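Local coordinates for protein ADP compounds hydrolase NudE (Escherichia coli, PDB 1VHZ) that hydrolyses ADP-ribose, NADH and the diadenosine compounds Ap2A and Ap3A as a homodimeric Nudix enzyme using magnesium or other divalent cations, at residues Thr11-Glu16 against Asp30-Asn35; Phe24-Val29 against Val40-Arg45; Asn107-Leu112 against Val129-Leu134. One frame throughout, in Å; residues are numbered along the deposited sequence.

Contact 1. Residues Thr11-Glu16 against Asp30-Asn35; sequences TILNVE and DLEFSN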
loop_
_atom_site.group_PDB
_atom_site.type_symbol
_atom_site.label_atom_id
_atom_site.label_comp_id
_atom_site.label_asym_id
_atom_site.label_seq_id
_atom_site.Cartn_x
_atom_site.Cartn_y
_atom_site.Cartn_z
ATOM N N THR A 11 8.511 -1.237 24.840
ATOM C CA THR A 11 7.346 -1.019 25.708
ATOM C C THR A 11 6.779 0.358 25.383
ATOM O O THR A 11 7.522 1.314 25.146
ATOM C CB THR A 11 7.630 -1.242 27.183
ATOM O OG1 THR A 11 7.132 -0.192 28.037
ATOM C CG2 THR A 11 9.088 -1.473 27.471
ATOM N N ILE A 12 5.465 0.449 25.321
ATOM C CA ILE A 12 4.796 1.738 25.053
ATOM C C ILE A 12 4.731 2.481 26.381
ATOM O O ILE A 12 4.085 1.958 27.289
ATOM C CB ILE A 12 3.376 1.480 24.497
ATOM C CG1 ILE A 12 3.535 0.564 23.283
ATOM C CG2 ILE A 12 2.661 2.777 24.190
ATOM C CD1 ILE A 12 2.586 0.719 22.147
ATOM N N LEU A 13 5.432 3.593 26.519
ATOM C CA LEU A 13 5.440 4.312 27.791
ATOM C C LEU A 13 4.237 5.225 27.955
ATOM O O LEU A 13 3.751 5.407 29.066
ATOM C CB LEU A 13 6.706 5.184 27.907
ATOM C CG LEU A 13 8.017 4.401 27.770
ATOM C CD1 LEU A 13 9.182 5.336 27.487
ATOM C CD2 LEU A 13 8.225 3.538 29.008
ATOM N N ASN A 14 3.841 5.851 26.862
ATOM C CA ASN A 14 2.731 6.779 26.860
ATOM C C ASN A 14 2.189 6.981 25.444
ATOM O O ASN A 14 2.939 6.976 24.475
ATOM C CB ASN A 14 3.197 8.155 27.375
ATOM C CG ASN A 14 2.031 9.018 27.821
ATOM O OD1 ASN A 14 1.207 8.602 28.637
ATOM N ND2 ASN A 14 1.969 10.219 27.282
ATOM N N VAL A 15 0.883 7.191 25.377
ATOM C CA VAL A 15 0.166 7.453 24.147
ATOM C C VAL A 15 -0.691 8.712 24.370
ATOM O O VAL A 15 -1.512 8.736 25.286
ATOM C CB VAL A 15 -0.780 6.330 23.712
ATOM C CG1 VAL A 15 -1.540 6.747 22.438
ATOM C CG2 VAL A 15 -0.036 5.028 23.481
ATOM N N GLU A 16 -0.528 9.680 23.488
ATOM C CA GLU A 16 -1.268 10.924 23.593
ATOM C C GLU A 16 -1.756 11.409 22.234
ATOM O O GLU A 16 -1.022 11.391 21.253
ATOM C CB GLU A 16 -0.330 11.971 24.213
ATOM C CG GLU A 16 -0.883 13.367 24.361
ATOM N N ASP A 30 5.273 7.344 23.102
ATOM C CA ASP A 30 6.594 7.268 23.717
ATOM C C ASP A 30 6.963 5.780 23.811
ATOM O O ASP A 30 6.180 4.980 24.319
ATOM C CB ASP A 30 6.638 7.885 25.109
ATOM C CG ASP A 30 6.780 9.394 25.036
ATOM O OD1 ASP A 30 7.924 9.870 25.121
ATOM O OD2 ASP A 30 5.756 10.080 24.875
ATOM N N LEU A 31 8.133 5.434 23.291
ATOM C CA LEU A 31 8.575 4.059 23.297
ATOM C C LEU A 31 9.942 3.845 23.945
ATOM O O LEU A 31 10.822 4.684 23.842
ATOM C CB LEU A 31 8.769 3.580 21.834
ATOM C CG LEU A 31 7.507 3.271 21.039
ATOM C CD1 LEU A 31 7.868 2.928 19.603
ATOM C CD2 LEU A 31 6.728 2.131 21.687
ATOM N N GLU A 32 10.103 2.646 24.493
ATOM C CA GLU A 32 11.371 2.262 25.072
ATOM C C GLU A 32 11.730 0.906 24.441
ATOM O O GLU A 32 11.059 -0.076 24.738
ATOM C CB GLU A 32 11.446 2.143 26.587
ATOM C CG GLU A 32 12.927 2.046 27.036
ATOM C CD GLU A 32 13.023 2.010 28.558
ATOM O OE1 GLU A 32 12.673 3.019 29.208
ATOM O OE2 GLU A 32 13.436 0.974 29.107
ATOM N N PHE A 33 12.733 0.936 23.575
ATOM C CA PHE A 33 13.156 -0.307 22.939
ATOM C C PHE A 33 13.887 -1.208 23.925
ATOM O O PHE A 33 14.229 -0.812 25.029
ATOM C CB PHE A 33 14.000 0.007 21.705
ATOM C CG PHE A 33 13.156 0.633 20.621
ATOM C CD1 PHE A 33 12.960 2.007 20.585
ATOM C CD2 PHE A 33 12.546 -0.157 19.659
ATOM C CE1 PHE A 33 12.186 2.581 19.589
ATOM C CE2 PHE A 33 11.759 0.408 18.667
ATOM C CZ PHE A 33 11.574 1.783 18.637
ATOM N N SER A 34 14.090 -2.464 23.562
ATOM C CA SER A 34 14.756 -3.469 24.344
ATOM C C SER A 34 16.157 -3.110 24.832
ATOM O O SER A 34 16.585 -3.643 25.837
ATOM C CB SER A 34 14.914 -4.774 23.495
ATOM O OG SER A 34 13.782 -5.546 23.909
ATOM N N ASN A 35 16.874 -2.317 24.075
ATOM C CA ASN A 35 18.208 -1.851 24.361
ATOM C C ASN A 35 18.191 -0.569 25.186
ATOM O O ASN A 35 19.211 0.088 25.338
ATOM C CB ASN A 35 18.969 -1.674 23.032
ATOM C CG ASN A 35 18.316 -0.668 22.109
ATOM O OD1 ASN A 35 17.284 -0.070 22.448
ATOM N ND2 ASN A 35 18.878 -0.430 20.924
HETATM O O HOH W 1 3.147 10.118 24.138
HETATM O O HOH W 2 4.720 12.060 26.949
#
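L13 and N14 both face D30, and their two backbone bonds to it define a classic beta bulge in the antiparallel hairpin of strands 11-20 and 25-32. L13 N donates to D30 O at 2.7 Å, while the N-H of D30 returns to N14 O over the same distance from D30 N. L13 is the extra residue: its backbone is turned helix-like (psi -38°), which shifts the register by one between the I12-L31 pair and the N14-D30 pair. Before the bulge the pairing is regular. T11 N reaches E32 O at 2.8 Å, and E32 N answers to T11 O.

Polar side chains add a second, softer tie. N14 has CG anti to its backbone N (chi1 -161°), and its ND2 makes weak bonds to two waters. Both waters also lie close to D30 OD2, and one donates to it with 3.0 Å between the water oxygen and OD2. The amide and carboxylate are thus linked only loosely, through solvent. The carboxylate of E32 has its partner on the adjoining strand, a salt bridge from OE1 to R38.

Packing follows from the same register. L13, displaced by the bulge, points toward the opposing strand, and its CB lies 3.9 Å from the CB of D30. Its CD1 continues across to the backbone of L31 and to E32 CB. On the face carrying I12 and L31 the two side chains run side by side in the same direction, next to Y68 and E73 of the second subunit. There I12 CG1 meets L31 CD2 at 3.9 Å, and that same CD2 lies 3.6 Å from T11 O.

Contact 2. Residues Phe24-Val29 against Val40-Arg45; sequences FTVESV and VYERMR. With APR (adenosine-5-diphosphoribose), chain C.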
loop_
_atom_site.group_PDB
_atom_site.type_symbol
_atom_site.label_atom_id
_atom_site.label_comp_id
_atom_site.label_asym_id
_atom_site.label_seq_id
_atom_site.Cartn_x
_atom_site.Cartn_y
_atom_site.Cartn_z
ATOM N N PHE A 24 -8.965 12.511 10.686
ATOM C CA PHE A 24 -7.730 11.986 11.222
ATOM C C PHE A 24 -7.455 12.288 12.685
ATOM O O PHE A 24 -7.689 13.386 13.184
ATOM C CB PHE A 24 -6.518 12.565 10.441
ATOM C CG PHE A 24 -6.503 12.150 9.001
ATOM C CD1 PHE A 24 -6.034 10.900 8.628
ATOM C CD2 PHE A 24 -6.989 12.999 8.022
ATOM C CE1 PHE A 24 -6.027 10.523 7.298
ATOM C CE2 PHE A 24 -6.988 12.627 6.696
ATOM C CZ PHE A 24 -6.506 11.387 6.329
ATOM N N THR A 25 -6.884 11.288 13.373
ATOM C CA THR A 25 -6.507 11.497 14.763
ATOM C C THR A 25 -5.093 10.960 14.952
ATOM O O THR A 25 -4.830 9.765 14.864
ATOM C CB THR A 25 -7.506 11.086 15.825
ATOM O OG1 THR A 25 -6.826 10.601 17.006
ATOM C CG2 THR A 25 -8.533 10.092 15.372
ATOM N N VAL A 26 -4.148 11.897 15.054
ATOM C CA VAL A 26 -2.744 11.556 15.209
ATOM C C VAL A 26 -2.305 11.518 16.663
ATOM O O VAL A 26 -2.573 12.376 17.494
ATOM C CB VAL A 26 -1.821 12.405 14.334
ATOM C CG1 VAL A 26 -2.392 13.789 14.098
ATOM C CG2 VAL A 26 -0.399 12.502 14.886
ATOM N N GLU A 27 -1.634 10.407 16.986
ATOM C CA GLU A 27 -1.116 10.116 18.294
ATOM C C GLU A 27 0.411 10.156 18.367
ATOM O O GLU A 27 1.101 9.805 17.417
ATOM C CB GLU A 27 -1.498 8.669 18.699
ATOM C CG GLU A 27 -2.976 8.524 18.984
ATOM C CD GLU A 27 -3.349 7.111 19.342
ATOM O OE1 GLU A 27 -2.591 6.195 18.968
ATOM O OE2 GLU A 27 -4.378 6.921 20.012
ATOM N N SER A 28 0.889 10.585 19.519
ATOM C CA SER A 28 2.328 10.621 19.797
ATOM C C SER A 28 2.556 9.413 20.727
ATOM O O SER A 28 1.774 9.249 21.668
ATOM C CB SER A 28 2.752 11.896 20.495
ATOM O OG SER A 28 4.093 12.231 20.183
ATOM N N VAL A 29 3.489 8.549 20.400
ATOM C CA VAL A 29 3.734 7.359 21.206
ATOM C C VAL A 29 5.152 7.348 21.777
ATOM O O VAL A 29 6.101 7.354 21.000
ATOM C CB VAL A 29 3.565 6.066 20.372
ATOM C CG1 VAL A 29 3.753 4.824 21.230
ATOM C CG2 VAL A 29 2.200 6.000 19.699
ATOM N N VAL A 40 10.151 8.976 20.472
ATOM C CA VAL A 40 8.750 9.390 20.401
ATOM C C VAL A 40 8.311 9.268 18.937
ATOM O O VAL A 40 8.901 9.913 18.064
ATOM C CB VAL A 40 8.551 10.843 20.860
ATOM C CG1 VAL A 40 7.091 11.260 20.731
ATOM C CG2 VAL A 40 9.027 11.011 22.303
ATOM N N TYR A 41 7.379 8.370 18.669
ATOM C CA TYR A 41 6.900 8.165 17.307
ATOM C C TYR A 41 5.496 8.754 17.147
ATOM O O TYR A 41 4.787 8.963 18.130
ATOM C CB TYR A 41 6.794 6.677 16.981
ATOM C CG TYR A 41 8.043 5.918 16.633
ATOM C CD1 TYR A 41 7.946 4.620 16.126
ATOM C CD2 TYR A 41 9.311 6.451 16.794
ATOM C CE1 TYR A 41 9.079 3.892 15.801
ATOM C CE2 TYR A 41 10.453 5.742 16.482
ATOM C CZ TYR A 41 10.324 4.465 15.984
ATOM O OH TYR A 41 11.449 3.757 15.652
ATOM N N GLU A 42 5.106 8.964 15.895
ATOM C CA GLU A 42 3.759 9.475 15.636
ATOM C C GLU A 42 3.042 8.472 14.732
ATOM O O GLU A 42 3.683 7.831 13.902
ATOM C CB GLU A 42 3.771 10.852 15.017
ATOM C CG GLU A 42 3.993 11.992 15.987
ATOM C CD GLU A 42 3.694 13.344 15.370
ATOM O OE1 GLU A 42 3.496 13.397 14.135
ATOM O OE2 GLU A 42 3.660 14.333 16.127
ATOM N N ARG A 43 1.745 8.313 14.934
ATOM C CA ARG A 43 0.952 7.398 14.140
ATOM C C ARG A 43 -0.520 7.838 14.159
ATOM O O ARG A 43 -0.946 8.643 14.982
ATOM C CB ARG A 43 0.980 5.944 14.674
ATOM C CG ARG A 43 0.301 5.845 16.037
ATOM C CD ARG A 43 0.288 4.436 16.597
ATOM N NE ARG A 43 -0.501 4.377 17.820
ATOM C CZ ARG A 43 -0.500 3.427 18.736
ATOM N NH1 ARG A 43 -1.306 3.537 19.786
ATOM N NH2 ARG A 43 0.288 2.361 18.633
ATOM N N MET A 44 -1.255 7.185 13.272
ATOM C CA MET A 44 -2.695 7.442 13.210
ATOM C C MET A 44 -3.347 6.558 14.272
ATOM O O MET A 44 -2.866 5.442 14.507
ATOM C CB MET A 44 -3.244 7.193 11.816
ATOM C CG MET A 44 -3.966 8.449 11.299
ATOM S SD MET A 44 -2.797 9.748 10.915
ATOM C CE MET A 44 -3.604 11.189 11.572
ATOM N N ARG A 45 -4.325 7.082 14.989
ATOM C CA ARG A 45 -4.986 6.305 16.023
ATOM C C ARG A 45 -5.381 4.927 15.486
ATOM O O ARG A 45 -6.020 4.812 14.455
ATOM C CB ARG A 45 -6.221 7.029 16.561
ATOM C CG ARG A 45 -6.857 6.341 17.756
ATOM C CD ARG A 45 -7.727 7.303 18.558
ATOM N NE ARG A 45 -7.885 6.853 19.937
ATOM C CZ ARG A 45 -8.546 5.769 20.327
ATOM N NH1 ARG A 45 -9.142 4.980 19.439
ATOM N NH2 ARG A 45 -8.620 5.455 21.618
HETATM N N1 APR C . 7.060 7.925 13.892
HETATM C C2 APR C . 8.319 8.552 13.833
HETATM N N3 APR C . 9.463 8.030 13.389
HETATM C C4 APR C . 9.331 6.695 12.944
HETATM C C5 APR C . 8.153 5.920 12.929
HETATM C C6 APR C . 6.938 6.590 13.440
HETATM N N6 APR C . 5.747 5.990 13.496
HETATM N N7 APR C . 8.410 4.657 12.421
HETATM C C8 APR C . 9.718 4.672 12.134
HETATM N N9 APR C . 10.309 5.871 12.430
HETATM C "C1'" APR C . 11.848 6.368 12.261
HETATM C "C2'" APR C . 12.758 5.459 13.135
HETATM O "O2'" APR C . 13.829 6.237 13.632
HETATM C "C3'" APR C . 13.323 4.362 12.159
HETATM O "O3'" APR C . 14.744 4.367 12.145
HETATM O "O4'" APR C . 12.248 6.078 10.955
HETATM C "C4'" APR C . 12.818 4.684 10.812
HETATM C "C5'" APR C . 13.984 4.726 9.905
HETATM O O HOH W 3 4.812 14.119 18.526
#
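E42 faces S28 as a non-hydrogen-bonded pair in the antiparallel hairpin of strands 25-32 and 38-44, and its outer backbone edge reads the adenine of bound ADP-ribose. E42 N donates to N1 of the ligand at 3.0 Å, and the ligand's N6 donates to E42 O at 2.8 Å. The ring of preceding Y41 lies against the base, with adenine C5 3.4 Å above the ring plane. The main chain of Y41 is held by paired backbone bonds with V29.

The E42 carboxylate is bound by S21, R22 and L23 of the second subunit, and a water links its OE2 to S28 OG, so the nucleotide-binding strand is anchored across the dimer.

On the face with V29 and Y41, E27, R43 and R45 form a salt-bridge network in which E27 OE1 takes two N-H bonds from R43, NE at 3.0 Å and NH1 at 3.1 Å. The oxygen lies only 1° out of the guanidinium plane, and NE approaches nearly along its C-O axis. E27 OE2 faces R45 NE at 3.5 Å, a pairing of charges without a directed N-H. V29 CG2 rests over one face of the R43 guanidinium, whose NH2 continues to E73 and V70 O of the second subunit. A leucine in place of R43 would probably leave E27 OE1 and that E73 without their charged mate and weaken this link between subunits.

At the far end M44 is bent at both chi2 and chi3, and the second of these sets CE between V26 and F24, 3.4 Å from F24 CB.

Contact 3. Residues Asn107-Leu112 against Val129-Leu134; sequences NDLTFL and VVAQDL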
loop_
_atom_site.group_PDB
_atom_site.type_symbol
_atom_site.label_atom_id
_atom_site.label_comp_id
_atom_site.label_asym_id
_atom_site.label_seq_id
_atom_site.Cartn_x
_atom_site.Cartn_y
_atom_site.Cartn_z
ATOM N N ASN A 107 -23.193 -13.599 -6.828
ATOM C CA ASN A 107 -23.571 -14.834 -6.124
ATOM C C ASN A 107 -22.328 -15.596 -5.694
ATOM O O ASN A 107 -22.421 -16.501 -4.877
ATOM C CB ASN A 107 -24.422 -15.755 -7.003
ATOM C CG ASN A 107 -25.789 -15.138 -7.291
ATOM O OD1 ASN A 107 -26.443 -14.628 -6.388
ATOM N ND2 ASN A 107 -26.194 -15.149 -8.550
ATOM N N ASP A 108 -21.162 -15.228 -6.240
ATOM C CA ASP A 108 -19.945 -15.964 -5.895
ATOM C C ASP A 108 -18.833 -15.027 -5.462
ATOM O O ASP A 108 -18.094 -14.445 -6.260
ATOM C CB ASP A 108 -19.581 -16.850 -7.084
ATOM C CG ASP A 108 -18.379 -17.731 -6.858
ATOM O OD1 ASP A 108 -17.859 -18.341 -7.818
ATOM O OD2 ASP A 108 -17.905 -17.837 -5.714
ATOM N N LEU A 109 -18.647 -14.918 -4.147
ATOM C CA LEU A 109 -17.636 -14.047 -3.566
ATOM C C LEU A 109 -16.536 -14.842 -2.893
ATOM O O LEU A 109 -16.805 -15.768 -2.129
ATOM C CB LEU A 109 -18.289 -13.067 -2.590
ATOM C CG LEU A 109 -19.235 -12.040 -3.223
ATOM C CD1 LEU A 109 -20.209 -11.466 -2.208
ATOM C CD2 LEU A 109 -18.438 -10.925 -3.887
ATOM N N THR A 110 -15.271 -14.555 -3.268
ATOM C CA THR A 110 -14.170 -15.285 -2.661
ATOM C C THR A 110 -13.135 -14.366 -2.037
ATOM O O THR A 110 -12.681 -13.366 -2.582
ATOM C CB THR A 110 -13.617 -16.491 -3.373
ATOM O OG1 THR A 110 -12.193 -16.572 -3.499
ATOM C CG2 THR A 110 -14.262 -16.857 -4.665
ATOM N N PHE A 111 -12.891 -14.658 -0.764
ATOM C CA PHE A 111 -11.938 -13.886 0.050
ATOM C C PHE A 111 -10.550 -14.475 -0.194
ATOM O O PHE A 111 -10.219 -15.611 0.115
ATOM C CB PHE A 111 -12.379 -13.863 1.498
ATOM C CG PHE A 111 -11.338 -13.388 2.460
ATOM C CD1 PHE A 111 -10.960 -14.194 3.526
ATOM C CD2 PHE A 111 -10.704 -12.159 2.269
ATOM C CE1 PHE A 111 -9.983 -13.766 4.414
ATOM C CE2 PHE A 111 -9.721 -11.747 3.160
ATOM C CZ PHE A 111 -9.354 -12.550 4.221
ATOM N N LEU A 112 -9.722 -13.680 -0.851
ATOM C CA LEU A 112 -8.395 -14.089 -1.280
ATOM C C LEU A 112 -7.238 -13.717 -0.406
ATOM O O LEU A 112 -6.244 -14.436 -0.311
ATOM C CB LEU A 112 -8.207 -13.351 -2.635
ATOM C CG LEU A 112 -7.506 -14.054 -3.771
ATOM C CD1 LEU A 112 -8.024 -15.467 -3.968
ATOM C CD2 LEU A 112 -7.688 -13.243 -5.067
ATOM N N VAL A 129 -11.453 -9.258 -2.200
ATOM C CA VAL A 129 -12.476 -10.245 -2.540
ATOM C C VAL A 129 -12.722 -10.310 -4.045
ATOM O O VAL A 129 -12.803 -9.250 -4.674
ATOM C CB VAL A 129 -13.808 -9.867 -1.846
ATOM C CG1 VAL A 129 -14.937 -10.809 -2.243
ATOM C CG2 VAL A 129 -13.681 -9.823 -0.339
ATOM N N VAL A 130 -12.902 -11.502 -4.600
ATOM C CA VAL A 130 -13.211 -11.632 -6.034
ATOM C C VAL A 130 -14.717 -11.902 -6.156
ATOM O O VAL A 130 -15.238 -12.731 -5.409
ATOM C CB VAL A 130 -12.463 -12.796 -6.701
ATOM C CG1 VAL A 130 -12.780 -12.884 -8.204
ATOM C CG2 VAL A 130 -10.975 -12.652 -6.485
ATOM N N ALA A 131 -15.392 -11.173 -7.021
ATOM C CA ALA A 131 -16.813 -11.284 -7.256
ATOM C C ALA A 131 -17.148 -11.830 -8.645
ATOM O O ALA A 131 -16.674 -11.278 -9.655
ATOM C CB ALA A 131 -17.438 -9.884 -7.211
ATOM N N GLN A 132 -17.890 -12.917 -8.698
ATOM C CA GLN A 132 -18.322 -13.524 -9.948
ATOM C C GLN A 132 -19.820 -13.848 -9.856
ATOM O O GLN A 132 -20.382 -13.897 -8.761
ATOM C CB GLN A 132 -17.582 -14.809 -10.288
ATOM C CG GLN A 132 -16.085 -14.752 -10.126
ATOM C CD GLN A 132 -15.407 -16.081 -10.372
ATOM O OE1 GLN A 132 -15.094 -16.402 -11.516
ATOM N NE2 GLN A 132 -15.197 -16.848 -9.315
ATOM N N ASP A 133 -20.394 -14.196 -10.996
ATOM C CA ASP A 133 -21.804 -14.529 -11.116
ATOM C C ASP A 133 -22.633 -13.360 -10.595
ATOM O O ASP A 133 -23.344 -13.429 -9.593
ATOM C CB ASP A 133 -22.138 -15.840 -10.419
ATOM C CG ASP A 133 -23.588 -16.247 -10.712
ATOM O OD1 ASP A 133 -24.139 -15.767 -11.729
ATOM O OD2 ASP A 133 -24.167 -16.998 -9.917
ATOM N N LEU A 134 -22.491 -12.237 -11.294
ATOM C CA LEU A 134 -23.152 -10.996 -10.946
ATOM C C LEU A 134 -24.593 -10.905 -11.442
ATOM O O LEU A 134 -24.952 -11.503 -12.441
ATOM C CB LEU A 134 -22.393 -9.804 -11.548
ATOM C CG LEU A 134 -20.880 -9.776 -11.453
ATOM C CD1 LEU A 134 -20.344 -8.400 -11.866
ATOM C CD2 LEU A 134 -20.379 -10.116 -10.057
#
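N107 holds CG anti to its own carbonyl carbon (chi1 -67°) and D133 holds CG anti to its backbone N (chi1 -173°), and these turns bring amide and carboxylate together. ND2 of N107 donates to D133 OD2 at 3.1 Å; OD2 lies close to the plane of the amide, but the donor comes to it from above the carboxylate plane, the two planes standing 62° apart. A backbone bond from N107 N to D133 O, 2.8 Å long, doubles the link where the strands turn a corner.

Beyond it the antiparallel hairpin is regular, with reciprocal backbone bonds joining D108 to Q132 and T110 to V130. On one face, L109 CD2 sits 3.6 Å from A131 CB and also reaches V129 CG1. V130, on the opposite face from A131, has its CG2 3.6 Å from CD2 of L112, whose side chain is directed toward the partner strand.

Each face is packed by a helix of the Nudix fold. L109 and V129 lie against helix 90-102, which carries the probable metal ligands E97 and E101, while L112, V130 and Q132 pack on W181 of helix 169-184. Strand 51-58 bonds to V129 and A131 along the other edge, making 125-136 an inner strand.

From the N terminus, contact 1 closes the first hairpin, bringing residues 30-35 back to 11-16 across 13 intervening residues. Contact 2 opens within that loop, at 24-29, and closes beyond it at 40-45, so the two cross along the chain. Both use strand 25-32, the middle of a three-stranded antiparallel sheet, and they touch directly, E16 O lying 2.7 Å from S28 N in a probable hydrogen bond. Both also meet the second subunit. Contact 3 follows in series, closing a 16-residue loop inside the Nudix domain. Its centre lies about 42 Å from that of contact 1 and 36 Å from that of contact 2, on the opposite side of the chain's centre.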